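Local atomic coordinates of 30-kDa cleavage and polyadenylation specificity factor 30 (Arabidopsis thaliana, PDB entry 5ZUU), a protein that recognises m6A-modified RNA through its YTH domain and, within the CPSF complex, takes part in pre-mRNA 3'-end formation and poly(A) site selection. Residues 14-26 and 134-146. Residues are numbered along the deposited sequence; the frame is centred on the assembly and turned at random.
Sequences QGVNRYFVVKSNN and SRDCQELEPSVGE. With nucleotides of chain F.
In the central sheet of the YTH domain, the short, weakly bonded edge strand 138-140 runs antiparallel to strand 17-24, with Leu-140 N donating to Tyr-19 O (2.8 Å) and Val-21 N to Gln-138 O (2.9 Å). Arg-18 grips Glu-139 side-on: NE reaches OE1 at 2.8 Å from above the carboxylate plane, and NH2 donates to OE2 on the syn side, tilted from that plane, in a nearly straight bond (172°). With its CG anti to the backbone N (chi1 -165°), Glu-139 runs extended over the rim of one face of the Phe-20 ring on its way to that bridge. The Tyr-19 ring lies under helix 142-146; Gly-145 CA sits over its face in a CH-pi contact, 4.0 Å from the centroid, and a CB there would run into Tyr-19 CG. Cutting Tyr-19 back to an alanine is likely to open a gap beneath the helix and cost Asn-17 ND2 one of its acceptors, the hydroxyl. Toward the RNA, Asp-136 OD1 accepts from Lys-23 N, while Asp-136 N holds OP2 of C6 of chain F (2.9 Å) and Lys-23 NZ reaches OP1 of U7 of chain F (2.9 Å). Strand 58-65 pairs with the other edge of 17-24, and helix 46-55 packs on Phe-20, its Glu-51 also bridging Arg-18.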
loop_
_atom_site.group_PDB
_atom_site.type_symbol
_atom_site.label_atom_id
_atom_site.label_comp_id
_atom_site.label_asym_id
_atom_site.label_seq_id
_atom_site.Cartn_x
_atom_site.Cartn_y
_atom_site.Cartn_z
ATOM N N GLN A 14 14.247 -1.572 5.807
ATOM C CA GLN A 14 14.816 -2.557 6.706
ATOM C C GLN A 14 14.248 -2.301 8.085
ATOM O O GLN A 14 13.858 -1.146 8.441
ATOM C CB GLN A 14 16.350 -2.443 6.742
ATOM C CG GLN A 14 17.054 -2.874 5.447
ATOM C CD GLN A 14 18.492 -2.369 5.366
ATOM O OE1 GLN A 14 18.745 -1.155 5.459
ATOM N NE2 GLN A 14 19.449 -3.306 5.244
ATOM N N GLY A 15 14.219 -3.374 8.850
ATOM C CA GLY A 15 13.910 -3.307 10.284
ATOM C C GLY A 15 12.603 -3.958 10.620
ATOM O O GLY A 15 12.083 -4.791 9.850
ATOM N N VAL A 16 12.043 -3.566 11.764
ATOM C CA VAL A 16 10.788 -4.181 12.223
ATOM C C VAL A 16 9.593 -3.478 11.572
ATOM O O VAL A 16 9.304 -2.339 11.820
ATOM C CB VAL A 16 10.714 -4.294 13.763
ATOM C CG1 VAL A 16 9.309 -4.735 14.195
ATOM C CG2 VAL A 16 11.776 -5.318 14.208
ATOM N N ASN A 17 8.896 -4.201 10.720
ATOM C CA ASN A 17 7.778 -3.655 9.974
ATOM C C ASN A 17 6.482 -4.349 10.419
ATOM O O ASN A 17 6.505 -5.484 10.879
ATOM C CB ASN A 17 7.981 -3.957 8.502
ATOM C CG ASN A 17 9.229 -3.348 7.899
ATOM O OD1 ASN A 17 9.831 -2.369 8.384
ATOM N ND2 ASN A 17 9.584 -3.891 6.767
ATOM N N ARG A 18 5.343 -3.692 10.212
ATOM C CA ARG A 18 4.038 -4.389 10.206
ATOM C C ARG A 18 3.461 -4.153 8.863
ATOM O O ARG A 18 3.787 -3.091 8.212
ATOM C CB ARG A 18 3.102 -3.818 11.294
ATOM C CG ARG A 18 3.626 -4.170 12.654
ATOM C CD ARG A 18 2.917 -3.436 13.759
ATOM N NE ARG A 18 1.544 -3.928 13.918
ATOM C CZ ARG A 18 0.698 -3.441 14.833
ATOM N NH1 ARG A 18 1.076 -2.491 15.639
ATOM N NH2 ARG A 18 -0.518 -3.934 14.955
ATOM N N TYR A 19 2.577 -5.065 8.471
ATOM C CA TYR A 19 2.034 -5.172 7.132
ATOM C C TYR A 19 0.527 -5.302 7.185
ATOM O O TYR A 19 0.008 -6.158 7.944
ATOM C CB TYR A 19 2.581 -6.495 6.448
ATOM C CG TYR A 19 4.060 -6.543 6.400
ATOM C CD1 TYR A 19 4.809 -6.945 7.516
ATOM C CD2 TYR A 19 4.744 -6.114 5.276
ATOM C CE1 TYR A 19 6.204 -6.950 7.477
ATOM C CE2 TYR A 19 6.129 -6.124 5.235
ATOM C CZ TYR A 19 6.848 -6.519 6.333
ATOM O OH TYR A 19 8.209 -6.489 6.287
ATOM N N PHE A 20 -0.160 -4.496 6.354
ATOM C CA PHE A 20 -1.627 -4.497 6.262
ATOM C C PHE A 20 -2.015 -4.575 4.808
ATOM O O PHE A 20 -1.401 -3.910 3.986
ATOM C CB PHE A 20 -2.240 -3.205 6.895
ATOM C CG PHE A 20 -2.013 -3.072 8.365
ATOM C CD1 PHE A 20 -0.798 -2.683 8.861
ATOM C CD2 PHE A 20 -3.021 -3.341 9.266
ATOM C CE1 PHE A 20 -0.574 -2.613 10.243
ATOM C CE2 PHE A 20 -2.813 -3.265 10.640
ATOM C CZ PHE A 20 -1.583 -2.907 11.122
ATOM N N VAL A 21 -3.017 -5.391 4.484
ATOM C CA VAL A 21 -3.638 -5.354 3.171
ATOM C C VAL A 21 -4.642 -4.210 3.128
ATOM O O VAL A 21 -5.454 -4.063 4.034
ATOM C CB VAL A 21 -4.368 -6.658 2.811
ATOM C CG1 VAL A 21 -5.126 -6.534 1.477
ATOM C CG2 VAL A 21 -3.371 -7.803 2.739
ATOM N N VAL A 22 -4.537 -3.364 2.113
ATOM C CA VAL A 22 -5.395 -2.242 1.906
ATOM C C VAL A 22 -6.175 -2.542 0.644
ATOM O O VAL A 22 -5.591 -2.981 -0.362
ATOM C CB VAL A 22 -4.572 -0.965 1.714
ATOM C CG1 VAL A 22 -5.440 0.163 1.152
ATOM C CG2 VAL A 22 -3.949 -0.588 3.034
ATOM N N LYS A 23 -7.504 -2.413 0.718
ATOM C CA LYS A 23 -8.407 -2.697 -0.419
ATOM C C LYS A 23 -9.036 -1.385 -0.979
ATOM O O LYS A 23 -9.314 -0.452 -0.231
ATOM C CB LYS A 23 -9.492 -3.688 -0.006
ATOM C CG LYS A 23 -8.951 -5.063 0.475
ATOM C CD LYS A 23 -8.251 -5.858 -0.622
ATOM C CE LYS A 23 -9.120 -6.192 -1.813
ATOM N NZ LYS A 23 -8.617 -7.377 -2.544
ATOM N N SER A 24 -9.155 -1.293 -2.309
ATOM C CA SER A 24 -9.937 -0.243 -3.019
ATOM C C SER A 24 -11.020 -0.848 -3.902
ATOM O O SER A 24 -10.822 -1.898 -4.522
ATOM C CB SER A 24 -9.027 0.597 -3.889
ATOM O OG SER A 24 -9.740 1.676 -4.447
ATOM N N ASN A 25 -12.177 -0.194 -3.910
ATOM C CA ASN A 25 -13.335 -0.584 -4.707
ATOM C C ASN A 25 -13.076 -0.341 -6.143
ATOM O O ASN A 25 -13.809 -0.870 -6.940
ATOM C CB ASN A 25 -14.547 0.331 -4.443
ATOM C CG ASN A 25 -15.320 -0.036 -3.225
ATOM O OD1 ASN A 25 -15.279 -1.179 -2.745
ATOM N ND2 ASN A 25 -16.033 0.932 -2.698
ATOM N N ASN A 26 -12.127 0.550 -6.487
ATOM C CA ASN A 26 -11.890 0.916 -7.871
ATOM C C ASN A 26 -10.411 1.248 -8.142
ATOM O O ASN A 26 -9.676 1.581 -7.207
ATOM C CB ASN A 26 -12.820 2.117 -8.222
ATOM C CG ASN A 26 -12.531 3.354 -7.368
ATOM O OD1 ASN A 26 -11.433 3.876 -7.383
ATOM N ND2 ASN A 26 -13.518 3.805 -6.583
ATOM N N SER A 134 -8.578 -11.079 2.228
ATOM C CA SER A 134 -8.160 -10.015 3.124
ATOM C C SER A 134 -9.088 -8.842 2.894
ATOM O O SER A 134 -9.197 -8.367 1.766
ATOM C CB SER A 134 -6.706 -9.611 2.852
ATOM O OG SER A 134 -5.805 -10.596 3.309
ATOM N N ARG A 135 -9.854 -8.457 3.926
ATOM C CA ARG A 135 -10.634 -7.210 3.902
ATOM C C ARG A 135 -9.704 -6.029 4.056
ATOM O O ARG A 135 -8.530 -6.174 4.378
ATOM C CB ARG A 135 -11.753 -7.225 4.969
ATOM C CG ARG A 135 -12.893 -8.203 4.640
ATOM C CD ARG A 135 -14.200 -7.922 5.402
ATOM N NE ARG A 135 -15.497 -8.517 4.911
ATOM C CZ ARG A 135 -15.795 -9.787 5.046
ATOM N NH1 ARG A 135 -16.936 -10.287 4.660
ATOM N NH2 ARG A 135 -14.896 -10.600 5.562
ATOM N N ASP A 136 -10.248 -4.834 3.869
ATOM C CA ASP A 136 -9.488 -3.590 3.969
ATOM C C ASP A 136 -8.881 -3.454 5.371
ATOM O O ASP A 136 -9.570 -3.578 6.387
ATOM C CB ASP A 136 -10.442 -2.430 3.619
ATOM C CG ASP A 136 -9.746 -1.061 3.528
ATOM O OD1 ASP A 136 -8.598 -0.976 3.015
ATOM O OD2 ASP A 136 -10.367 -0.056 4.001
ATOM N N CYS A 137 -7.585 -3.196 5.410
ATOM C CA CYS A 137 -6.757 -3.035 6.599
ATOM C C CYS A 137 -6.635 -4.260 7.478
ATOM O O CYS A 137 -6.394 -4.167 8.659
ATOM C CB CYS A 137 -7.108 -1.750 7.373
ATOM S SG CYS A 137 -6.810 -0.233 6.418
ATOM N N GLN A 138 -6.838 -5.424 6.914
ATOM C CA GLN A 138 -6.485 -6.664 7.624
ATOM C C GLN A 138 -4.944 -6.749 7.809
ATOM O O GLN A 138 -4.136 -6.639 6.853
ATOM C CB GLN A 138 -6.986 -7.854 6.833
ATOM C CG GLN A 138 -6.366 -9.180 7.224
ATOM C CD GLN A 138 -6.973 -9.608 8.518
ATOM O OE1 GLN A 138 -8.176 -9.878 8.543
ATOM N NE2 GLN A 138 -6.204 -9.552 9.598
ATOM N N GLU A 139 -4.521 -6.913 9.047
ATOM C CA GLU A 139 -3.091 -7.083 9.351
ATOM C C GLU A 139 -2.592 -8.465 8.897
ATOM O O GLU A 139 -3.282 -9.466 9.074
ATOM C CB GLU A 139 -2.785 -6.870 10.860
ATOM C CG GLU A 139 -1.276 -6.681 11.060
ATOM C CD GLU A 139 -0.787 -6.293 12.413
ATOM O OE1 GLU A 139 0.453 -6.160 12.599
ATOM O OE2 GLU A 139 -1.623 -6.055 13.302
ATOM N N LEU A 140 -1.403 -8.506 8.297
ATOM C CA LEU A 140 -0.745 -9.751 7.988
ATOM C C LEU A 140 0.170 -10.053 9.162
ATOM O O LEU A 140 0.907 -9.163 9.635
ATOM C CB LEU A 140 0.046 -9.670 6.642
ATOM C CG LEU A 140 -0.872 -9.340 5.442
ATOM C CD1 LEU A 140 -0.140 -8.754 4.260
ATOM C CD2 LEU A 140 -1.612 -10.559 4.965
ATOM N N GLU A 141 0.096 -11.289 9.653
ATOM C CA GLU A 141 1.118 -11.819 10.569
ATOM C C GLU A 141 2.495 -11.475 9.949
ATOM O O GLU A 141 2.701 -11.659 8.741
ATOM C CB GLU A 141 0.927 -13.344 10.723
ATOM C CG GLU A 141 1.747 -14.014 11.841
ATOM C CD GLU A 141 3.253 -14.009 11.602
ATOM O OE1 GLU A 141 3.750 -14.149 10.448
ATOM O OE2 GLU A 141 3.950 -13.781 12.588
ATOM N N PRO A 142 3.425 -10.940 10.738
ATOM C CA PRO A 142 4.462 -10.163 10.025
ATOM C C PRO A 142 5.438 -10.953 9.187
ATOM O O PRO A 142 6.003 -10.415 8.204
ATOM C CB PRO A 142 5.194 -9.412 11.148
ATOM C CG PRO A 142 4.704 -10.034 12.433
ATOM C CD PRO A 142 3.335 -10.541 12.140
ATOM N N SER A 143 5.638 -12.200 9.569
ATOM C CA SER A 143 6.440 -13.096 8.738
ATOM C C SER A 143 5.740 -13.413 7.443
ATOM O O SER A 143 6.397 -13.453 6.401
ATOM C CB SER A 143 6.793 -14.408 9.448
ATOM O OG SER A 143 7.743 -14.154 10.446
ATOM N N VAL A 144 4.427 -13.568 7.476
ATOM C CA VAL A 144 3.687 -13.752 6.248
ATOM C C VAL A 144 3.665 -12.456 5.390
ATOM O O VAL A 144 3.772 -12.518 4.177
ATOM C CB VAL A 144 2.292 -14.230 6.554
ATOM C CG1 VAL A 144 1.437 -14.280 5.308
ATOM C CG2 VAL A 144 2.339 -15.605 7.180
ATOM N N GLY A 145 3.557 -11.287 6.029
ATOM C CA GLY A 145 3.623 -9.990 5.364
ATOM C C GLY A 145 4.893 -9.754 4.616
ATOM O O GLY A 145 4.912 -9.306 3.488
ATOM N N GLU A 146 5.983 -10.127 5.238
ATOM C CA GLU A 146 7.277 -10.055 4.595
ATOM C C GLU A 146 7.388 -11.035 3.361
ATOM O O GLU A 146 7.849 -10.648 2.345
ATOM C CB GLU A 146 8.299 -10.338 5.661
ATOM C CG GLU A 146 9.746 -10.231 5.252
ATOM C CD GLU A 146 10.604 -10.598 6.460
ATOM O OE1 GLU A 146 10.414 -11.733 7.022
ATOM O OE2 GLU A 146 11.376 -9.728 6.906
ATOM P P C F 6 -13.553 -4.738 1.522
ATOM O OP1 C F 6 -14.757 -5.568 1.487
ATOM O OP2 C F 6 -12.917 -4.435 2.829
ATOM O "O5'" C F 6 -12.410 -5.441 0.636
ATOM C "C5'" C F 6 -12.765 -6.441 -0.323
ATOM C "C4'" C F 6 -12.163 -7.771 0.060
ATOM O "O4'" C F 6 -12.767 -8.245 1.286
ATOM C "C3'" C F 6 -12.353 -8.905 -0.939
ATOM O "O3'" C F 6 -11.355 -8.821 -1.948
ATOM C "C2'" C F 6 -12.207 -10.116 -0.046
ATOM O "O2'" C F 6 -10.856 -10.429 0.244
ATOM C "C1'" C F 6 -12.954 -9.647 1.200
ATOM N N1 C F 6 -14.407 -9.921 1.207
ATOM C C2 C F 6 -14.832 -11.244 1.365
ATOM O O2 C F 6 -13.983 -12.141 1.434
ATOM N N3 C F 6 -16.153 -11.511 1.449
ATOM C C4 C F 6 -17.039 -10.511 1.401
ATOM N N4 C F 6 -18.328 -10.825 1.473
ATOM C C5 C F 6 -16.637 -9.147 1.249
ATOM C C6 C F 6 -15.322 -8.901 1.163
ATOM P P U F 7 -11.643 -9.245 -3.436
ATOM O OP1 U F 7 -10.465 -8.889 -4.210
ATOM O OP2 U F 7 -12.921 -8.780 -3.875
ATOM O "O5'" U F 7 -11.742 -10.832 -3.385
ATOM C "C5'" U F 7 -10.571 -11.582 -3.076
ATOM C "C4'" U F 7 -10.939 -13.014 -2.845
ATOM O "O4'" U F 7 -11.869 -13.118 -1.739
ATOM C "C3'" U F 7 -11.648 -13.662 -4.013
ATOM O "O3'" U F 7 -10.646 -14.194 -4.858
ATOM C "C2'" U F 7 -12.437 -14.763 -3.348
ATOM O "O2'" U F 7 -11.618 -15.840 -2.953
ATOM C "C1'" U F 7 -12.880 -14.064 -2.075
ATOM N N1 U F 7 -14.169 -13.370 -2.129
ATOM C C2 U F 7 -15.323 -14.118 -1.954
ATOM O O2 U F 7 -15.329 -15.343 -1.897
ATOM N N3 U F 7 -16.476 -13.380 -1.894
ATOM C C4 U F 7 -16.595 -12.007 -1.940
ATOM O O4 U F 7 -17.706 -11.493 -1.827
ATOM C C5 U F 7 -15.360 -11.308 -2.134
ATOM C C6 U F 7 -14.217 -11.996 -2.202
HETATM O O HOH W 1 2.271 -7.045 10.580
HETATM O O HOH W 2 -7.813 -9.323 -0.800
#